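Local coordinates for protein muconate lactonizing enzyme (Corynebacterium glutamicum, PDB 3I4K) that belongs to the muconate lactonizing enzyme family of the enolase superfamily, pairing an N-terminal alpha+beta domain with a magnesium-binding, TIM-barrel-like C-terminal domain, at residues K10-I15 against L38-L43; R84-L89 against D116-S121; V138-A143 against Y326-F331; F331-L336 against F345-G350. One frame throughout, in Å; residues are numbered along the deposited sequence.

In the fold
Contacts 1 and 2 belong to the N-terminal domain, contacts 3 and 4 to the barrel-like domain that carries the magnesium ion. Contact 1 is the first hairpin of the three-stranded sheet; contact 2, its centre about 13 Å away, packs a loop on helix 104-121, and Leu43 of contact 1 lies against Val86 and Ser121 of contact 2. Contacts 3 and 4 have centres about 9 Å apart, share Phe331 and are tied by Tyr347 OH to Leu330 O. Magnesium is held by Asp200, Glu226 and Asp251, and the side chain of Glu329 in contact 3 lies about 6 Å from the ion. Contacts 1 and 3 are about 28 Å apart between centres.

Contact 1. Residues K10-I15 against L38-L43; sequences KVESRI and LVSVHL
Strands 10-15 and 38-43 pair in the beta hairpin 8-25/30-43 of the three-stranded antiparallel N-terminal sheet, their axes 4.6 Å apart at closest approach and 165° between directions. Lys10, Glu12 and Arg14 face His42, Ser40 and Leu38 in hydrogen-bonded pairs; Val11 with Val41 and Ser13 with Val39 make the non-hydrogen-bonded ones. His42 N to Lys10 O is short at 2.7 Å, whereas the return bond from Lys10 N to His42 O is weak.

On one face Lys10, Glu12 and Arg14 form a salt-bridge network. Arg14 grips Glu12 end-on, NH1 and NH2 both reaching OE1 from the same side, above the carboxylate plane; NH2 to OE1 is 2.9 Å. Lys10 NZ lies 3.6 Å from Glu12 OE2. The Lys10 chain bends at chi3 (59°), which brings CE over one face of the His42 imidazole, 4.0 Å from its centroid. His42 NE2 gives Glu12 OE1 a weak bond of 3.3 Å, the ring and carboxylate planes nearly perpendicular.

On the other face, Val11 CG1 and Val41 CG2 touch side by side at 3.7 Å. Helices 66-81 and 104-121 cover this face, where Ser13 OG bonds Asp74; strand 48-53 pairs with the far edge of 30-43.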
loop_
_atom_site.group_PDB
_atom_site.type_symbol
_atom_site.label_atom_id
_atom_site.label_comp_id
_atom_site.label_asym_id
_atom_site.label_seq_id
_atom_site.Cartn_x
_atom_site.Cartn_y
_atom_site.Cartn_z
ATOM N N LYS A 10 20.378 14.095 -13.780
ATOM C CA LYS A 10 21.238 12.957 -14.047
ATOM C C LYS A 10 21.101 11.839 -13.014
ATOM O O LYS A 10 20.708 12.073 -11.872
ATOM C CB LYS A 10 22.688 13.463 -14.103
ATOM C CG LYS A 10 23.767 12.410 -14.301
ATOM C CD LYS A 10 25.165 13.039 -14.270
ATOM C CE LYS A 10 25.434 13.763 -12.952
ATOM N NZ LYS A 10 26.800 14.365 -12.884
ATOM N N VAL A 11 21.422 10.621 -13.439
ATOM C CA VAL A 11 21.384 9.448 -12.573
ATOM C C VAL A 11 22.651 8.646 -12.846
ATOM O O VAL A 11 22.910 8.264 -13.985
ATOM C CB VAL A 11 20.162 8.553 -12.872
ATOM C CG1 VAL A 11 18.895 9.177 -12.313
ATOM C CG2 VAL A 11 20.024 8.378 -14.356
ATOM N N GLU A 12 23.443 8.402 -11.806
ATOM C CA GLU A 12 24.683 7.647 -11.953
ATOM C C GLU A 12 24.628 6.363 -11.139
ATOM O O GLU A 12 23.900 6.282 -10.154
ATOM C CB GLU A 12 25.883 8.470 -11.471
ATOM C CG GLU A 12 26.041 9.840 -12.114
ATOM C CD GLU A 12 27.296 10.560 -11.634
ATOM O OE1 GLU A 12 27.513 10.629 -10.402
ATOM O OE2 GLU A 12 28.062 11.057 -12.491
ATOM N N SER A 13 25.411 5.369 -11.547
ATOM C CA SER A 13 25.461 4.091 -10.842
ATOM C C SER A 13 26.908 3.653 -10.653
ATOM O O SER A 13 27.671 3.563 -11.617
ATOM C CB SER A 13 24.692 3.015 -11.620
ATOM O OG SER A 13 25.265 2.780 -12.896
ATOM N N ARG A 14 27.281 3.384 -9.407
ATOM C CA ARG A 14 28.637 2.961 -9.095
ATOM C C ARG A 14 28.648 1.592 -8.433
ATOM O O ARG A 14 27.892 1.342 -7.492
ATOM C CB ARG A 14 29.311 3.958 -8.144
ATOM C CG ARG A 14 29.492 5.364 -8.691
ATOM C CD ARG A 14 30.135 6.272 -7.643
ATOM N NE ARG A 14 30.454 7.589 -8.191
ATOM C CZ ARG A 14 29.549 8.480 -8.589
ATOM N NH1 ARG A 14 28.253 8.208 -8.500
ATOM N NH2 ARG A 14 29.942 9.646 -9.086
ATOM N N ILE A 15 29.514 0.708 -8.921
ATOM C CA ILE A 15 29.631 -0.616 -8.335
ATOM C C ILE A 15 30.643 -0.523 -7.202
ATOM O O ILE A 15 31.781 -0.103 -7.411
ATOM C CB ILE A 15 30.128 -1.653 -9.360
ATOM C CG1 ILE A 15 29.102 -1.806 -10.484
ATOM C CG2 ILE A 15 30.394 -2.978 -8.664
ATOM C CD1 ILE A 15 29.487 -2.830 -11.535
ATOM N N LEU A 38 25.659 1.378 -6.057
ATOM C CA LEU A 38 25.207 2.630 -5.464
ATOM C C LEU A 38 24.684 3.514 -6.584
ATOM O O LEU A 38 25.445 3.975 -7.429
ATOM C CB LEU A 38 26.361 3.320 -4.733
ATOM C CG LEU A 38 26.042 4.597 -3.949
ATOM C CD1 LEU A 38 25.114 4.290 -2.777
ATOM C CD2 LEU A 38 27.345 5.194 -3.434
ATOM N N VAL A 39 23.377 3.730 -6.601
ATOM C CA VAL A 39 22.753 4.549 -7.630
ATOM C C VAL A 39 22.407 5.911 -7.041
ATOM O O VAL A 39 21.958 6.004 -5.901
ATOM C CB VAL A 39 21.462 3.872 -8.171
ATOM C CG1 VAL A 39 20.850 4.715 -9.275
ATOM C CG2 VAL A 39 21.787 2.479 -8.697
ATOM N N SER A 40 22.623 6.967 -7.813
ATOM C CA SER A 40 22.325 8.308 -7.335
ATOM C C SER A 40 21.477 9.083 -8.322
ATOM O O SER A 40 21.676 8.995 -9.538
ATOM C CB SER A 40 23.618 9.086 -7.072
ATOM O OG SER A 40 24.374 9.229 -8.260
ATOM N N VAL A 41 20.523 9.833 -7.785
ATOM C CA VAL A 41 19.644 10.661 -8.587
ATOM C C VAL A 41 19.995 12.115 -8.267
ATOM O O VAL A 41 19.912 12.557 -7.116
ATOM C CB VAL A 41 18.156 10.367 -8.271
ATOM C CG1 VAL A 41 17.251 11.379 -8.963
ATOM C CG2 VAL A 41 17.809 8.968 -8.765
ATOM N N HIS A 42 20.411 12.838 -9.304
ATOM C CA HIS A 42 20.826 14.232 -9.189
ATOM C C HIS A 42 19.724 15.174 -9.645
ATOM O O HIS A 42 19.308 15.153 -10.805
ATOM C CB HIS A 42 22.083 14.445 -10.031
ATOM C CG HIS A 42 23.196 13.503 -9.692
ATOM N ND1 HIS A 42 24.048 13.708 -8.628
ATOM C CD2 HIS A 42 23.567 12.326 -10.248
ATOM C CE1 HIS A 42 24.895 12.698 -8.543
ATOM N NE2 HIS A 42 24.624 11.845 -9.514
ATOM N N LEU A 43 19.260 16.003 -8.718
ATOM C CA LEU A 43 18.191 16.947 -9.001
ATOM C C LEU A 43 18.689 18.355 -9.319
ATOM O O LEU A 43 19.703 18.810 -8.786
ATOM C CB LEU A 43 17.220 17.007 -7.818
ATOM C CG LEU A 43 16.487 15.723 -7.419
ATOM C CD1 LEU A 43 15.525 16.029 -6.282
ATOM C CD2 LEU A 43 15.730 15.163 -8.612
#

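Contact 2. Residues R84-L89 against D116-S121; sequences RAVSEL and DAWARS
The indole of Trp118 lies against the turn around Val86 and Ser87, which runs over one of its faces. Ser87 CA sits above the six-membered ring, 3.6 Å from the centroid and 24° off the normal, a CH-pi contact made by the backbone carbon itself. Ser87 CB follows on toward the nitrogen side of the indole, 3.4 Å from Trp118 CZ2. Val86 O lies over the same face, off the ring centre.

Val86 meets the other end of the indole, its side chain crossing the tryptophan obliquely. Chi1 of 75° sets CG1 between the backbone N and the carbonyl carbon, and this methyl lies 3.6 Å from Trp118 CD1, while CG2 turns to Ala117 CB at 4.3 Å. Leu89 comes in at a slant on the benzo side, with CD2 4.0 Å from Trp118 CE3. The contact is therefore one of apolar and CH-pi packing, with three residues, Val86, Ser87 and Leu89, spread along a single indole.

Within 84-89, Arg84 NE and NH2 both go to Glu88 OE1, in the guanidinium plane, and Ala85 N to OE2; Arg84 NH1 also has a salt bridge to Asp95.

The segment follows helix 66-81 and packs on helix 104-121. Leu43 of strand 30-43 touches Val86 and Ala117. Asp128 of the second subunit packs on Ser87 and Trp118, which puts the indole at the subunit interface, where Ser87 also makes backbone hydrogen bonds.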
loop_
_atom_site.group_PDB
_atom_site.type_symbol
_atom_site.label_atom_id
_atom_site.label_comp_id
_atom_site.label_asym_id
_atom_site.label_seq_id
_atom_site.Cartn_x
_atom_site.Cartn_y
_atom_site.Cartn_z
ATOM N N ARG A 84 12.379 14.712 -15.777
ATOM C CA ARG A 84 11.109 14.655 -15.053
ATOM C C ARG A 84 11.293 15.020 -13.590
ATOM O O ARG A 84 12.375 14.838 -13.038
ATOM C CB ARG A 84 10.499 13.255 -15.158
ATOM C CG ARG A 84 10.180 12.841 -16.582
ATOM C CD ARG A 84 9.629 11.429 -16.655
ATOM N NE ARG A 84 8.313 11.313 -16.032
ATOM C CZ ARG A 84 7.593 10.196 -16.032
ATOM N NH1 ARG A 84 8.068 9.104 -16.623
ATOM N NH2 ARG A 84 6.403 10.168 -15.446
ATOM N N ALA A 85 10.239 15.541 -12.969
ATOM C CA ALA A 85 10.299 15.922 -11.560
ATOM C C ALA A 85 10.313 14.664 -10.696
ATOM O O ALA A 85 9.609 13.699 -10.986
ATOM C CB ALA A 85 9.098 16.796 -11.199
ATOM N N VAL A 86 11.111 14.676 -9.635
ATOM C CA VAL A 86 11.204 13.528 -8.744
ATOM C C VAL A 86 9.869 13.346 -8.022
ATOM O O VAL A 86 9.596 12.285 -7.454
ATOM C CB VAL A 86 12.343 13.716 -7.707
ATOM C CG1 VAL A 86 11.919 14.702 -6.644
ATOM C CG2 VAL A 86 12.718 12.376 -7.078
ATOM N N SER A 87 9.040 14.388 -8.056
ATOM C CA SER A 87 7.735 14.351 -7.415
ATOM C C SER A 87 6.740 13.556 -8.264
ATOM O O SER A 87 5.555 13.494 -7.953
ATOM C CB SER A 87 7.213 15.777 -7.177
ATOM O OG SER A 87 6.955 16.453 -8.397
ATOM N N GLU A 88 7.233 12.962 -9.346
ATOM C CA GLU A 88 6.414 12.130 -10.230
ATOM C C GLU A 88 6.764 10.675 -9.931
ATOM O O GLU A 88 6.443 9.775 -10.703
ATOM C CB GLU A 88 6.735 12.407 -11.697
ATOM C CG GLU A 88 6.164 13.688 -12.252
ATOM C CD GLU A 88 6.580 13.912 -13.689
ATOM O OE1 GLU A 88 6.263 13.065 -14.548
ATOM O OE2 GLU A 88 7.232 14.942 -13.956
ATOM N N LEU A 89 7.443 10.474 -8.812
ATOM C CA LEU A 89 7.892 9.166 -8.364
ATOM C C LEU A 89 6.986 8.010 -8.815
ATOM O O LEU A 89 7.374 7.214 -9.681
ATOM C CB LEU A 89 8.036 9.195 -6.834
ATOM C CG LEU A 89 8.606 8.037 -6.005
ATOM C CD1 LEU A 89 9.084 6.885 -6.875
ATOM C CD2 LEU A 89 9.726 8.583 -5.152
ATOM N N ASP A 116 14.928 9.344 -1.687
ATOM C CA ASP A 116 15.940 10.104 -0.959
ATOM C C ASP A 116 16.002 11.542 -1.494
ATOM O O ASP A 116 15.835 12.500 -0.745
ATOM C CB ASP A 116 17.303 9.402 -1.094
ATOM C CG ASP A 116 18.339 9.906 -0.091
ATOM O OD1 ASP A 116 17.973 10.253 1.055
ATOM O OD2 ASP A 116 19.537 9.922 -0.448
ATOM N N ALA A 117 16.215 11.681 -2.800
ATOM C CA ALA A 117 16.299 12.991 -3.437
ATOM C C ALA A 117 15.089 13.876 -3.133
ATOM O O ALA A 117 15.227 15.085 -2.935
ATOM C CB ALA A 117 16.454 12.820 -4.949
ATOM N N TRP A 118 13.908 13.270 -3.093
ATOM C CA TRP A 118 12.670 14.001 -2.825
ATOM C C TRP A 118 12.515 14.373 -1.343
ATOM O O TRP A 118 12.177 15.511 -1.011
ATOM C CB TRP A 118 11.477 13.160 -3.293
ATOM C CG TRP A 118 10.203 13.927 -3.521
ATOM C CD1 TRP A 118 10.061 15.282 -3.629
ATOM C CD2 TRP A 118 8.900 13.371 -3.735
ATOM N NE1 TRP A 118 8.752 15.604 -3.899
ATOM C CE2 TRP A 118 8.018 14.449 -3.971
ATOM C CE3 TRP A 118 8.393 12.063 -3.753
ATOM C CZ2 TRP A 118 6.656 14.261 -4.220
ATOM C CZ3 TRP A 118 7.040 11.876 -4.001
ATOM C CH2 TRP A 118 6.187 12.970 -4.232
ATOM N N ALA A 119 12.767 13.417 -0.452
ATOM C CA ALA A 119 12.648 13.673 0.978
ATOM C C ALA A 119 13.642 14.744 1.445
ATOM O O ALA A 119 13.333 15.544 2.329
ATOM C CB ALA A 119 12.855 12.383 1.760
ATOM N N ARG A 120 14.839 14.752 0.866
ATOM C CA ARG A 120 15.840 15.750 1.239
ATOM C C ARG A 120 15.433 17.113 0.680
ATOM O O ARG A 120 15.592 18.139 1.348
ATOM C CB ARG A 120 17.226 15.346 0.723
ATOM C CG ARG A 120 17.870 14.220 1.530
ATOM C CD ARG A 120 19.178 13.755 0.912
ATOM N NE ARG A 120 19.782 12.664 1.669
ATOM C CZ ARG A 120 20.365 12.809 2.854
ATOM N NH1 ARG A 120 20.430 14.009 3.420
ATOM N NH2 ARG A 120 20.858 11.753 3.486
ATOM N N SER A 121 14.895 17.113 -0.539
ATOM C CA SER A 121 14.448 18.343 -1.177
ATOM C C SER A 121 13.325 18.996 -0.383
ATOM O O SER A 121 13.192 20.221 -0.380
ATOM C CB SER A 121 13.949 18.070 -2.599
ATOM O OG SER A 121 15.014 17.788 -3.488
#

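Contact 3. Residues V138-A143 against Y326-F331; sequences VDVTWA and YGTELF
Asp139 O takes two hydrogen bonds from Thr328. The hydroxyl OG1 gives the shorter one, 2.7 Å and slightly tilted from the carbonyl plane; Thr328 N gives the other at 3.0 Å, from well above that plane. Chi1 of 78° turns OG1 anti to the CA hydrogen, toward this acceptor. Thr141 N bonds Thr328 O at 2.7 Å, making Val140 and Thr328 a single backbone bridge. A water spans the same carbonyl and Thr141 OG1, which is also hydrogen-bonded to Ser167 OG.

Segment 327-328 is a short, weakly bonded strand between the last parallel strand, 298-301, where Gly327 bonds Gly301, and the first, 137-144; it helps close the barrel, as in the modified enolase-superfamily barrels. Glu329, its carboxylate bonded to Lys169 and Thr303 N, has its side chain about 6 Å from the magnesium ion.

Farther out, Val138 CB meets Thr328 CG2 at 3.8 Å, and Val140 CG1 reaches Phe331 CB. The Phe331 ring is set obliquely to the six-membered ring of Trp142, centroids 4.8 Å apart and planes at 53°. Phe331 CZ, the ring's far tip, abuts Ala143 CB at 3.4 Å; nearer the root, CD2 lies 3.3 Å from Thr141 O.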
loop_
_atom_site.group_PDB
_atom_site.type_symbol
_atom_site.label_atom_id
_atom_site.label_comp_id
_atom_site.label_asym_id
_atom_site.label_seq_id
_atom_site.Cartn_x
_atom_site.Cartn_y
_atom_site.Cartn_z
ATOM N N VAL A 138 13.748 -0.798 15.958
ATOM C CA VAL A 138 13.275 -2.141 15.635
ATOM C C VAL A 138 14.168 -3.223 16.221
ATOM O O VAL A 138 15.323 -2.973 16.569
ATOM C CB VAL A 138 13.219 -2.360 14.095
ATOM C CG1 VAL A 138 12.242 -1.380 13.456
ATOM C CG2 VAL A 138 14.606 -2.176 13.483
ATOM N N ASP A 139 13.628 -4.429 16.349
ATOM C CA ASP A 139 14.431 -5.528 16.848
ATOM C C ASP A 139 15.263 -6.038 15.678
ATOM O O ASP A 139 14.868 -5.909 14.514
ATOM C CB ASP A 139 13.547 -6.632 17.414
ATOM C CG ASP A 139 12.871 -6.214 18.709
ATOM O OD1 ASP A 139 13.569 -5.656 19.584
ATOM O OD2 ASP A 139 11.652 -6.438 18.860
ATOM N N VAL A 140 16.425 -6.597 15.988
ATOM C CA VAL A 140 17.312 -7.097 14.955
ATOM C C VAL A 140 17.754 -8.520 15.238
ATOM O O VAL A 140 18.301 -8.822 16.305
ATOM C CB VAL A 140 18.561 -6.185 14.810
ATOM C CG1 VAL A 140 19.484 -6.713 13.704
ATOM C CG2 VAL A 140 18.123 -4.766 14.489
ATOM N N THR A 141 17.483 -9.393 14.276
ATOM C CA THR A 141 17.861 -10.795 14.353
ATOM C C THR A 141 19.236 -10.866 13.698
ATOM O O THR A 141 19.443 -10.283 12.632
ATOM C CB THR A 141 16.882 -11.696 13.545
ATOM O OG1 THR A 141 15.566 -11.605 14.102
ATOM C CG2 THR A 141 17.344 -13.149 13.572
ATOM N N TRP A 142 20.174 -11.562 14.333
ATOM C CA TRP A 142 21.518 -11.686 13.772
ATOM C C TRP A 142 21.636 -12.996 12.999
ATOM O O TRP A 142 21.339 -14.067 13.526
ATOM C CB TRP A 142 22.584 -11.617 14.888
ATOM C CG TRP A 142 24.013 -11.782 14.394
ATOM C CD1 TRP A 142 24.793 -12.904 14.497
ATOM C CD2 TRP A 142 24.802 -10.813 13.681
ATOM N NE1 TRP A 142 26.013 -12.693 13.891
ATOM C CE2 TRP A 142 26.046 -11.422 13.383
ATOM C CE3 TRP A 142 24.580 -9.492 13.265
ATOM C CZ2 TRP A 142 27.065 -10.754 12.685
ATOM C CZ3 TRP A 142 25.600 -8.822 12.566
ATOM C CH2 TRP A 142 26.824 -9.460 12.286
ATOM N N ALA A 143 22.056 -12.898 11.742
ATOM C CA ALA A 143 22.208 -14.076 10.894
ATOM C C ALA A 143 23.671 -14.508 10.778
ATOM O O ALA A 143 24.564 -13.689 10.564
ATOM C CB ALA A 143 21.643 -13.795 9.503
ATOM N N TYR A 326 7.230 -8.579 12.797
ATOM C CA TYR A 326 8.101 -9.643 13.257
ATOM C C TYR A 326 9.571 -9.219 13.335
ATOM O O TYR A 326 10.468 -9.971 12.950
ATOM C CB TYR A 326 7.938 -10.848 12.324
ATOM C CG TYR A 326 8.589 -12.111 12.827
ATOM C CD1 TYR A 326 8.270 -12.625 14.078
ATOM C CD2 TYR A 326 9.526 -12.793 12.049
ATOM C CE1 TYR A 326 8.862 -13.780 14.546
ATOM C CE2 TYR A 326 10.127 -13.953 12.508
ATOM C CZ TYR A 326 9.787 -14.444 13.758
ATOM O OH TYR A 326 10.352 -15.614 14.207
ATOM N N GLY A 327 9.817 -8.021 13.849
ATOM C CA GLY A 327 11.177 -7.547 13.952
ATOM C C GLY A 327 11.848 -7.480 12.591
ATOM O O GLY A 327 11.174 -7.495 11.557
ATOM N N THR A 328 13.182 -7.418 12.592
ATOM C CA THR A 328 13.960 -7.325 11.360
ATOM C C THR A 328 15.289 -8.079 11.511
ATOM O O THR A 328 15.559 -8.693 12.540
ATOM C CB THR A 328 14.343 -5.863 11.049
ATOM O OG1 THR A 328 15.452 -5.488 11.883
ATOM C CG2 THR A 328 13.175 -4.908 11.337
ATOM N N GLU A 329 16.100 -8.016 10.463
ATOM C CA GLU A 329 17.435 -8.615 10.438
ATOM C C GLU A 329 18.284 -7.607 9.672
ATOM O O GLU A 329 19.149 -7.972 8.878
ATOM C CB GLU A 329 17.436 -9.964 9.704
ATOM C CG GLU A 329 16.738 -9.942 8.353
ATOM C CD GLU A 329 17.059 -11.152 7.487
ATOM O OE1 GLU A 329 17.389 -12.225 8.038
ATOM O OE2 GLU A 329 16.968 -11.022 6.247
ATOM N N LEU A 330 18.016 -6.328 9.914
ATOM C CA LEU A 330 18.726 -5.249 9.231
ATOM C C LEU A 330 20.054 -4.945 9.922
ATOM O O LEU A 330 20.219 -3.899 10.554
ATOM C CB LEU A 330 17.840 -4.000 9.182
ATOM C CG LEU A 330 16.585 -4.149 8.316
ATOM C CD1 LEU A 330 15.722 -2.905 8.433
ATOM C CD2 LEU A 330 16.984 -4.377 6.862
ATOM N N PHE A 331 20.989 -5.884 9.777
ATOM C CA PHE A 331 22.313 -5.812 10.380
ATOM C C PHE A 331 23.411 -5.633 9.336
ATOM O O PHE A 331 24.594 -5.584 9.674
ATOM C CB PHE A 331 22.571 -7.098 11.155
ATOM C CG PHE A 331 22.585 -8.333 10.291
ATOM C CD1 PHE A 331 23.705 -8.661 9.532
ATOM C CD2 PHE A 331 21.464 -9.158 10.217
ATOM C CE1 PHE A 331 23.713 -9.796 8.711
ATOM C CE2 PHE A 331 21.459 -10.292 9.398
ATOM C CZ PHE A 331 22.583 -10.611 8.646
HETATM O O HOH W 1 13.816 -9.551 14.944
#

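Contact 4. Residues F331-L336 against F345-G350; sequences FGPQLL and FEYKDG
The main contact is an amide-on-ring stack between Gln334 and Tyr347. The glutamine and tyrosine side chains run alongside each other, heading opposite ways, amide and ring planes only 14° apart, with Gln334 CD lying 3.5 Å above the phenol plane and offset toward the rim. Gln334 NE2 comes over the root of the ring, 3.4 Å from Tyr347 CG. The methylene before the amide adds a CH-pi contact, CG lying 3.8 Å from the ring centroid and 22° off the normal. With chi2 at -167°, CD stands anti to CA, and the amide carbon carries on across the ring beyond CG.

The apolar pair is Pro333 with Phe345: Pro333 CB and CG rest on the CD2-CE2 side of the ring, CG 3.6 Å from Phe345 CE2. Pro333 CD, also at 3.6 Å, and Phe331 CA are van der Waals neighbours of the hydroxyl oxygen Tyr347 OH.

The polar ends are tied outside the two segments. Tyr347 OH bonds Leu330 O just ahead of the helix, and Gln334 OE1 accepts from Arg159 NH2, which would fix the rotation of the amide.

Strand 347-348 pairs with 351-353, itself antiparallel to barrel strand 137-144, whose Trp142 lies against Gln334. Gln334 and Pro333 meet the 345-347 side, while Leu335 and Leu336 touch strand 8-25 of the N-terminal domain. Helix 308-320 packs on Pro333 and Phe345.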
loop_
_atom_site.group_PDB
_atom_site.type_symbol
_atom_site.label_atom_id
_atom_site.label_comp_id
_atom_site.label_asym_id
_atom_site.label_seq_id
_atom_site.Cartn_x
_atom_site.Cartn_y
_atom_site.Cartn_z
ATOM N N PHE A 331 20.989 -5.884 9.777
ATOM C CA PHE A 331 22.313 -5.812 10.380
ATOM C C PHE A 331 23.411 -5.633 9.336
ATOM O O PHE A 331 24.594 -5.584 9.674
ATOM C CB PHE A 331 22.571 -7.098 11.155
ATOM C CG PHE A 331 22.585 -8.333 10.291
ATOM C CD1 PHE A 331 23.705 -8.661 9.532
ATOM C CD2 PHE A 331 21.464 -9.158 10.217
ATOM C CE1 PHE A 331 23.713 -9.796 8.711
ATOM C CE2 PHE A 331 21.459 -10.292 9.398
ATOM C CZ PHE A 331 22.583 -10.611 8.646
ATOM N N GLY A 332 23.015 -5.548 8.071
ATOM C CA GLY A 332 23.970 -5.388 6.986
ATOM C C GLY A 332 25.210 -4.585 7.345
ATOM O O GLY A 332 26.328 -5.116 7.295
ATOM N N PRO A 333 25.045 -3.300 7.716
ATOM C CA PRO A 333 26.144 -2.405 8.087
ATOM C C PRO A 333 27.177 -3.032 9.024
ATOM O O PRO A 333 28.374 -2.776 8.890
ATOM C CB PRO A 333 25.419 -1.223 8.723
ATOM C CG PRO A 333 24.152 -1.159 7.912
ATOM C CD PRO A 333 23.747 -2.614 7.856
ATOM N N GLN A 334 26.712 -3.853 9.961
ATOM C CA GLN A 334 27.601 -4.505 10.914
ATOM C C GLN A 334 28.487 -5.578 10.291
ATOM O O GLN A 334 29.600 -5.822 10.761
ATOM C CB GLN A 334 26.795 -5.127 12.053
ATOM C CG GLN A 334 26.088 -4.119 12.936
ATOM C CD GLN A 334 25.566 -4.744 14.216
ATOM O OE1 GLN A 334 24.747 -5.670 14.186
ATOM N NE2 GLN A 334 26.043 -4.245 15.352
ATOM N N LEU A 335 27.994 -6.219 9.237
ATOM C CA LEU A 335 28.740 -7.276 8.562
ATOM C C LEU A 335 29.891 -6.700 7.745
ATOM O O LEU A 335 30.875 -7.388 7.464
ATOM C CB LEU A 335 27.803 -8.074 7.653
ATOM C CG LEU A 335 28.339 -9.388 7.092
ATOM C CD1 LEU A 335 28.632 -10.335 8.236
ATOM C CD2 LEU A 335 27.318 -9.999 6.143
ATOM N N LEU A 336 29.763 -5.437 7.361
ATOM C CA LEU A 336 30.799 -4.771 6.585
ATOM C C LEU A 336 31.979 -4.434 7.494
ATOM O O LEU A 336 31.796 -4.031 8.644
ATOM C CB LEU A 336 30.253 -3.484 5.972
ATOM C CG LEU A 336 28.998 -3.588 5.111
ATOM C CD1 LEU A 336 28.526 -2.196 4.737
ATOM C CD2 LEU A 336 29.292 -4.409 3.870
ATOM N N PHE A 345 25.371 3.742 12.774
ATOM C CA PHE A 345 24.080 3.258 13.239
ATOM C C PHE A 345 24.240 2.894 14.705
ATOM O O PHE A 345 25.349 2.607 15.152
ATOM C CB PHE A 345 23.657 2.022 12.442
ATOM C CG PHE A 345 23.255 2.317 11.029
ATOM C CD1 PHE A 345 22.008 2.856 10.747
ATOM C CD2 PHE A 345 24.126 2.059 9.977
ATOM C CE1 PHE A 345 21.629 3.135 9.433
ATOM C CE2 PHE A 345 23.760 2.336 8.655
ATOM C CZ PHE A 345 22.509 2.875 8.384
ATOM N N GLU A 346 23.145 2.901 15.456
ATOM C CA GLU A 346 23.229 2.564 16.870
ATOM C C GLU A 346 22.579 1.226 17.148
ATOM O O GLU A 346 21.355 1.134 17.217
ATOM C CB GLU A 346 22.547 3.633 17.723
ATOM C CG GLU A 346 22.948 5.047 17.382
ATOM C CD GLU A 346 22.333 6.059 18.325
ATOM O OE1 GLU A 346 22.307 7.257 17.967
ATOM O OE2 GLU A 346 21.883 5.658 19.427
ATOM N N TYR A 347 23.405 0.194 17.305
ATOM C CA TYR A 347 22.927 -1.151 17.591
ATOM C C TYR A 347 23.170 -1.458 19.051
ATOM O O TYR A 347 24.316 -1.633 19.466
ATOM C CB TYR A 347 23.679 -2.191 16.753
ATOM C CG TYR A 347 23.346 -2.177 15.286
ATOM C CD1 TYR A 347 22.251 -2.890 14.787
ATOM C CD2 TYR A 347 24.129 -1.453 14.388
ATOM C CE1 TYR A 347 21.948 -2.883 13.427
ATOM C CE2 TYR A 347 23.835 -1.437 13.028
ATOM C CZ TYR A 347 22.744 -2.154 12.554
ATOM O OH TYR A 347 22.461 -2.130 11.209
ATOM N N LYS A 348 22.105 -1.515 19.839
ATOM C CA LYS A 348 22.256 -1.836 21.249
ATOM C C LYS A 348 21.035 -2.564 21.777
ATOM O O LYS A 348 19.917 -2.345 21.315
ATOM C CB LYS A 348 22.516 -0.568 22.078
ATOM C CG LYS A 348 21.391 0.451 22.076
ATOM C CD LYS A 348 21.732 1.630 22.983
ATOM C CE LYS A 348 20.647 2.703 22.943
ATOM N NZ LYS A 348 21.013 3.902 23.756
ATOM N N ASP A 349 21.266 -3.451 22.736
ATOM C CA ASP A 349 20.195 -4.219 23.350
ATOM C C ASP A 349 19.315 -4.957 22.337
ATOM O O ASP A 349 18.096 -5.028 22.492
ATOM C CB ASP A 349 19.340 -3.295 24.224
ATOM C CG ASP A 349 20.159 -2.593 25.296
ATOM O OD1 ASP A 349 20.766 -3.299 26.134
ATOM O OD2 ASP A 349 20.199 -1.340 25.296
ATOM N N GLY A 350 19.943 -5.500 21.299
ATOM C CA GLY A 350 19.207 -6.251 20.298
ATOM C C GLY A 350 18.388 -5.422 19.331
ATOM O O GLY A 350 17.557 -5.957 18.593
#